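Long-range contact in beta-mannosidase (Trichoderma harzianum, PDB 4CVU), which hydrolyses beta-mannosidic linkages, probably releasing mannose from the non-reducing ends of its substrates, as a fungal member of glycoside hydrolase family 2: residues 596-609 against 713-727. Numbering follows the deposited sequence.
Sequences GFISMPSIQTWQQA and QAPTWAGLEYDGRWK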
loop_
_atom_site.group_PDB
_atom_site.type_symbol
_atom_site.label_atom_id
_atom_site.label_comp_id
_atom_site.label_asym_id
_atom_site.label_seq_id
_atom_site.Cartn_x
_atom_site.Cartn_y
_atom_site.Cartn_z
ATOM N N GLY A 596 -0.000 18.629 25.378
ATOM C CA GLY A 596 0.430 18.359 23.983
ATOM C C GLY A 596 -0.297 19.055 22.854
ATOM O O GLY A 596 -1.156 19.928 23.074
ATOM N N PHE A 597 0.144 18.716 21.638
ATOM C CA PHE A 597 -0.339 19.230 20.352
ATOM C C PHE A 597 -0.070 18.046 19.393
ATOM O O PHE A 597 0.928 17.387 19.607
ATOM C CB PHE A 597 0.513 20.388 19.925
ATOM C CG PHE A 597 -0.149 21.327 18.952
ATOM C CD1 PHE A 597 -0.071 21.139 17.616
ATOM C CD2 PHE A 597 -0.876 22.432 19.434
ATOM C CE1 PHE A 597 -0.688 21.998 16.726
ATOM C CE2 PHE A 597 -1.467 23.295 18.579
ATOM C CZ PHE A 597 -1.391 23.108 17.225
ATOM N N ILE A 598 -0.903 17.744 18.381
ATOM C CA ILE A 598 -0.636 16.595 17.445
ATOM C C ILE A 598 0.390 16.846 16.363
ATOM O O ILE A 598 0.638 18.028 16.020
ATOM C CB ILE A 598 -1.926 16.064 16.815
ATOM C CG1 ILE A 598 -2.521 17.110 15.861
ATOM C CG2 ILE A 598 -2.937 15.692 17.890
ATOM C CD1 ILE A 598 -3.578 16.584 14.908
ATOM N N SER A 599 0.998 15.815 15.728
ATOM C CA SER A 599 1.818 16.146 14.621
ATOM C C SER A 599 1.739 14.877 13.716
ATOM O O SER A 599 1.357 13.817 14.208
ATOM C CB SER A 599 3.252 16.362 15.112
ATOM O OG SER A 599 3.872 15.120 15.573
ATOM N N MET A 600 2.061 15.057 12.442
ATOM C CA MET A 600 2.055 13.958 11.471
ATOM C C MET A 600 3.132 12.992 11.800
ATOM O O MET A 600 4.186 13.376 12.288
ATOM C CB MET A 600 2.381 14.507 10.085
ATOM C CG MET A 600 1.351 15.229 9.288
ATOM S SD MET A 600 -0.109 14.297 9.053
ATOM C CE MET A 600 -1.000 15.186 7.818
ATOM N N PRO A 601 2.954 11.698 11.436
ATOM C CA PRO A 601 4.118 10.868 11.538
ATOM C C PRO A 601 5.006 10.982 10.282
ATOM O O PRO A 601 4.601 11.560 9.250
ATOM C CB PRO A 601 3.508 9.452 11.574
ATOM C CG PRO A 601 2.271 9.543 10.767
ATOM C CD PRO A 601 1.735 10.926 11.125
ATOM N N SER A 602 6.177 10.339 10.327
ATOM C CA SER A 602 7.073 10.305 9.176
ATOM C C SER A 602 6.359 9.737 7.951
ATOM O O SER A 602 5.409 8.972 8.078
ATOM C CB SER A 602 8.286 9.414 9.510
ATOM O OG SER A 602 7.833 8.082 9.649
ATOM N N ILE A 603 6.825 10.127 6.764
ATOM C CA ILE A 603 6.324 9.504 5.547
ATOM C C ILE A 603 6.628 7.995 5.537
ATOM O O ILE A 603 5.863 7.223 4.939
ATOM C CB ILE A 603 6.830 10.199 4.252
ATOM C CG1 ILE A 603 6.204 9.546 3.011
ATOM C CG2 ILE A 603 8.358 10.188 4.145
ATOM C CD1 ILE A 603 6.456 10.289 1.720
ATOM N N GLN A 604 7.707 7.552 6.193
ATOM C CA GLN A 604 8.037 6.092 6.149
ATOM C C GLN A 604 6.971 5.370 6.972
ATOM O O GLN A 604 6.576 4.253 6.658
ATOM C CB GLN A 604 9.428 5.763 6.705
ATOM C CG GLN A 604 10.615 6.354 5.914
ATOM C CD GLN A 604 10.870 7.834 6.156
ATOM O OE1 GLN A 604 10.307 8.448 7.026
ATOM N NE2 GLN A 604 11.770 8.403 5.379
ATOM N N THR A 605 6.498 6.029 8.054
ATOM C CA THR A 605 5.436 5.450 8.867
ATOM C C THR A 605 4.118 5.427 8.028
ATOM O O THR A 605 3.540 4.321 7.799
ATOM C CB THR A 605 5.295 6.132 10.245
ATOM O OG1 THR A 605 6.378 5.736 11.145
ATOM C CG2 THR A 605 4.015 5.765 10.851
ATOM N N TRP A 606 3.706 6.587 7.469
ATOM C CA TRP A 606 2.532 6.621 6.572
ATOM C C TRP A 606 2.605 5.495 5.553
ATOM O O TRP A 606 1.601 4.816 5.264
ATOM C CB TRP A 606 2.482 7.873 5.781
ATOM C CG TRP A 606 1.864 8.993 6.600
ATOM C CD1 TRP A 606 2.464 10.109 7.010
ATOM C CD2 TRP A 606 0.544 9.012 7.117
ATOM N NE1 TRP A 606 1.562 10.909 7.745
ATOM C CE2 TRP A 606 0.373 10.233 7.815
ATOM C CE3 TRP A 606 -0.536 8.134 7.038
ATOM C CZ2 TRP A 606 -0.827 10.568 8.420
ATOM C CZ3 TRP A 606 -1.720 8.467 7.626
ATOM C CH2 TRP A 606 -1.866 9.692 8.322
ATOM N N GLN A 607 3.769 5.356 4.964
ATOM C CA GLN A 607 3.953 4.401 3.872
ATOM C C GLN A 607 3.624 2.950 4.259
ATOM O O GLN A 607 3.424 2.070 3.393
ATOM C CB GLN A 607 5.373 4.509 3.322
ATOM C CG GLN A 607 5.555 5.661 2.363
ATOM C CD GLN A 607 6.998 5.840 1.945
ATOM O OE1 GLN A 607 7.947 5.716 2.742
ATOM N NE2 GLN A 607 7.169 6.105 0.708
ATOM N N GLN A 608 3.593 2.683 5.559
ATOM C CA GLN A 608 3.277 1.353 6.051
ATOM C C GLN A 608 1.794 1.022 5.867
ATOM O O GLN A 608 1.458 -0.127 5.740
ATOM C CB GLN A 608 3.627 1.246 7.546
ATOM C CG GLN A 608 5.103 1.413 7.846
ATOM C CD GLN A 608 5.403 1.525 9.332
ATOM O OE1 GLN A 608 4.521 1.401 10.195
ATOM N NE2 GLN A 608 6.665 1.742 9.639
ATOM N N ALA A 609 0.923 2.040 5.970
ATOM C CA ALA A 609 -0.510 1.843 6.161
ATOM C C ALA A 609 -1.380 2.348 5.030
ATOM O O ALA A 609 -2.491 1.900 4.893
ATOM C CB ALA A 609 -0.943 2.520 7.475
ATOM N N GLN A 713 -0.835 4.293 12.563
ATOM C CA GLN A 713 -0.187 5.315 11.735
ATOM C C GLN A 713 -1.140 6.471 11.446
ATOM O O GLN A 713 -2.032 6.353 10.615
ATOM C CB GLN A 713 0.318 4.669 10.450
ATOM C CG GLN A 713 1.213 3.494 10.707
ATOM C CD GLN A 713 0.465 2.239 10.846
ATOM O OE1 GLN A 713 -0.729 2.241 11.203
ATOM N NE2 GLN A 713 1.130 1.127 10.543
ATOM N N ALA A 714 -0.949 7.597 12.124
ATOM C CA ALA A 714 -1.938 8.625 12.073
ATOM C C ALA A 714 -1.417 9.865 12.746
ATOM O O ALA A 714 -0.510 9.795 13.557
ATOM C CB ALA A 714 -3.218 8.135 12.794
ATOM N N PRO A 715 -1.974 11.023 12.416
ATOM C CA PRO A 715 -1.498 12.226 13.111
ATOM C C PRO A 715 -1.987 12.252 14.543
ATOM O O PRO A 715 -3.190 12.176 14.781
ATOM C CB PRO A 715 -2.065 13.366 12.297
ATOM C CG PRO A 715 -3.181 12.816 11.556
ATOM C CD PRO A 715 -3.004 11.329 11.420
ATOM N N THR A 716 -1.053 12.302 15.496
ATOM C CA THR A 716 -1.405 12.346 16.930
ATOM C C THR A 716 -0.438 13.145 17.804
ATOM O O THR A 716 0.511 13.786 17.337
ATOM C CB THR A 716 -1.381 10.922 17.537
ATOM O OG1 THR A 716 -0.011 10.605 17.811
ATOM C CG2 THR A 716 -2.039 9.808 16.599
ATOM N N TRP A 717 -0.617 13.033 19.098
ATOM C CA TRP A 717 0.277 13.660 20.085
ATOM C C TRP A 717 1.555 12.816 20.388
ATOM O O TRP A 717 2.382 13.218 21.217
ATOM C CB TRP A 717 -0.477 13.938 21.396
ATOM C CG TRP A 717 -1.749 14.733 21.309
ATOM C CD1 TRP A 717 -1.910 16.057 21.690
ATOM C CD2 TRP A 717 -3.063 14.283 20.921
ATOM N NE1 TRP A 717 -3.180 16.458 21.471
ATOM C CE2 TRP A 717 -3.929 15.402 21.025
ATOM C CE3 TRP A 717 -3.580 13.077 20.442
ATOM C CZ2 TRP A 717 -5.273 15.345 20.656
ATOM C CZ3 TRP A 717 -4.920 13.009 20.093
ATOM C CH2 TRP A 717 -5.764 14.148 20.196
ATOM N N ALA A 718 1.712 11.649 19.738
ATOM C CA ALA A 718 2.815 10.757 20.038
ATOM C C ALA A 718 4.165 11.358 19.733
ATOM O O ALA A 718 4.287 12.242 18.856
ATOM C CB ALA A 718 2.643 9.439 19.244
ATOM N N GLY A 719 5.182 10.933 20.501
ATOM C CA GLY A 719 6.561 11.199 20.205
ATOM C C GLY A 719 7.179 9.972 19.511
ATOM O O GLY A 719 8.144 10.115 18.822
ATOM N N LEU A 720 6.625 8.812 19.738
ATOM C CA LEU A 720 7.124 7.539 19.127
ATOM C C LEU A 720 6.008 6.972 18.287
ATOM O O LEU A 720 4.906 6.757 18.771
ATOM C CB LEU A 720 7.501 6.540 20.197
ATOM C CG LEU A 720 8.451 6.970 21.334
ATOM C CD1 LEU A 720 8.613 5.816 22.300
ATOM C CD2 LEU A 720 9.796 7.472 20.863
ATOM N N GLU A 721 6.336 6.679 17.034
ATOM C CA GLU A 721 5.379 6.258 16.039
ATOM C C GLU A 721 5.183 4.732 16.214
ATOM O O GLU A 721 5.886 4.096 17.027
ATOM C CB GLU A 721 5.864 6.706 14.620
ATOM C CG GLU A 721 6.019 8.230 14.446
ATOM C CD GLU A 721 6.755 8.644 13.160
ATOM O OE1 GLU A 721 6.996 7.786 12.281
ATOM O OE2 GLU A 721 7.055 9.840 12.993
ATOM N N TYR A 722 4.181 4.193 15.525
ATOM C CA TYR A 722 3.681 2.868 15.762
ATOM C C TYR A 722 4.799 1.842 15.843
ATOM O O TYR A 722 4.781 0.950 16.717
ATOM C CB TYR A 722 2.620 2.481 14.723
ATOM C CG TYR A 722 2.102 1.044 14.796
ATOM C CD1 TYR A 722 1.317 0.575 15.876
ATOM C CD2 TYR A 722 2.390 0.152 13.778
ATOM C CE1 TYR A 722 0.878 -0.735 15.914
ATOM C CE2 TYR A 722 1.950 -1.150 13.815
ATOM C CZ TYR A 722 1.166 -1.595 14.883
ATOM O OH TYR A 722 0.720 -2.920 14.864
ATOM N N ASP A 723 5.797 2.006 14.980
ATOM C CA ASP A 723 6.837 0.946 14.837
ATOM C C ASP A 723 8.001 1.273 15.766
ATOM O O ASP A 723 8.973 0.552 15.854
ATOM C CB ASP A 723 7.260 0.785 13.397
ATOM C CG ASP A 723 8.174 1.894 12.869
ATOM O OD1 ASP A 723 8.343 3.023 13.441
ATOM O OD2 ASP A 723 8.676 1.618 11.762
ATOM N N GLY A 724 7.882 2.418 16.430
ATOM C CA GLY A 724 8.910 2.870 17.336
ATOM C C GLY A 724 9.730 4.067 16.888
ATOM O O GLY A 724 10.487 4.583 17.691
ATOM N N ARG A 725 9.575 4.510 15.623
ATOM C CA ARG A 725 10.429 5.540 15.031
ATOM C C ARG A 725 10.215 6.804 15.844
ATOM O O ARG A 725 9.103 7.123 16.119
ATOM C CB ARG A 725 9.976 5.880 13.591
ATOM C CG ARG A 725 10.796 7.012 12.944
ATOM C CD ARG A 725 10.400 7.353 11.531
ATOM N NE ARG A 725 10.872 6.318 10.611
ATOM C CZ ARG A 725 12.026 6.331 9.924
ATOM N NH1 ARG A 725 12.873 7.345 10.005
ATOM N NH2 ARG A 725 12.340 5.280 9.137
ATOM N N TRP A 726 11.290 7.487 16.139
ATOM C CA TRP A 726 11.285 8.784 16.815
ATOM C C TRP A 726 10.863 9.931 15.890
ATOM O O TRP A 726 11.435 10.136 14.838
ATOM C CB TRP A 726 12.668 9.042 17.354
ATOM C CG TRP A 726 13.013 8.229 18.541
ATOM C CD1 TRP A 726 12.628 6.982 18.795
ATOM C CD2 TRP A 726 13.783 8.649 19.671
ATOM N NE1 TRP A 726 13.133 6.546 19.999
ATOM C CE2 TRP A 726 13.852 7.553 20.557
ATOM C CE3 TRP A 726 14.474 9.814 19.989
ATOM C CZ2 TRP A 726 14.525 7.609 21.760
ATOM C CZ3 TRP A 726 15.167 9.863 21.177
ATOM C CH2 TRP A 726 15.159 8.767 22.070
ATOM N N LYS A 727 9.894 10.716 16.342
ATOM C CA LYS A 727 9.637 12.028 15.807
ATOM C C LYS A 727 10.766 12.938 16.259
ATOM O O LYS A 727 11.726 12.482 16.883
ATOM C CB LYS A 727 8.294 12.586 16.317
ATOM C CG LYS A 727 7.075 11.768 15.901
ATOM C CD LYS A 727 5.783 12.571 16.056
ATOM C CE LYS A 727 4.563 11.698 15.744
ATOM N NZ LYS A 727 3.217 12.294 15.997
HETATM O O HOH W 1 8.639 4.302 10.491
HETATM O O HOH W 2 5.186 3.083 12.219
#
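E721 meets the start of helix 603-609 with its carboxylate. E721 OE1 takes S602 OG on its syn lone pair (2.8 Å), while OE2 accepts S602 N from above the carboxylate plane; T605 OG1 also lies against OE1, at a doubtful, very short 2.4 Å. A glutamine in its place would probably leave an S602 donor facing an NH2 group and the helix start without its negative partner. S602, short and hydroxylated, suits the N-cap: OG sits between the backbone N and the carbonyl carbon (chi1 67°), from where it accepts T605 N. Q713 packs CG on T605 CG2 (3.6 Å) and its amide carbon against A609 CB. Segment 713-727 follows strand 702-705, which pairs in parallel with 380-389 in the (beta/alpha)8 barrel expected of family 2 catalytic domains. S599 and T716 form a single antiparallel hydrogen-bonded bridge; the extended K727 brings NZ to S599 O (3.0 Å), from the face opposite T716 N, and to S599 OG, which also bonds Q679. Branched I598 can lay one methyl, CG2, over W717's flat indole, a CH-pi contact. Farther out, Q604's flat amide stacks on the flat R725 guanidinium, planes 20° apart, while R725 NH1 bonds H891 O. D723, short enough for an Asx turn onto R725 N, accepts Q608 NE2 on OD2 (2.9 Å).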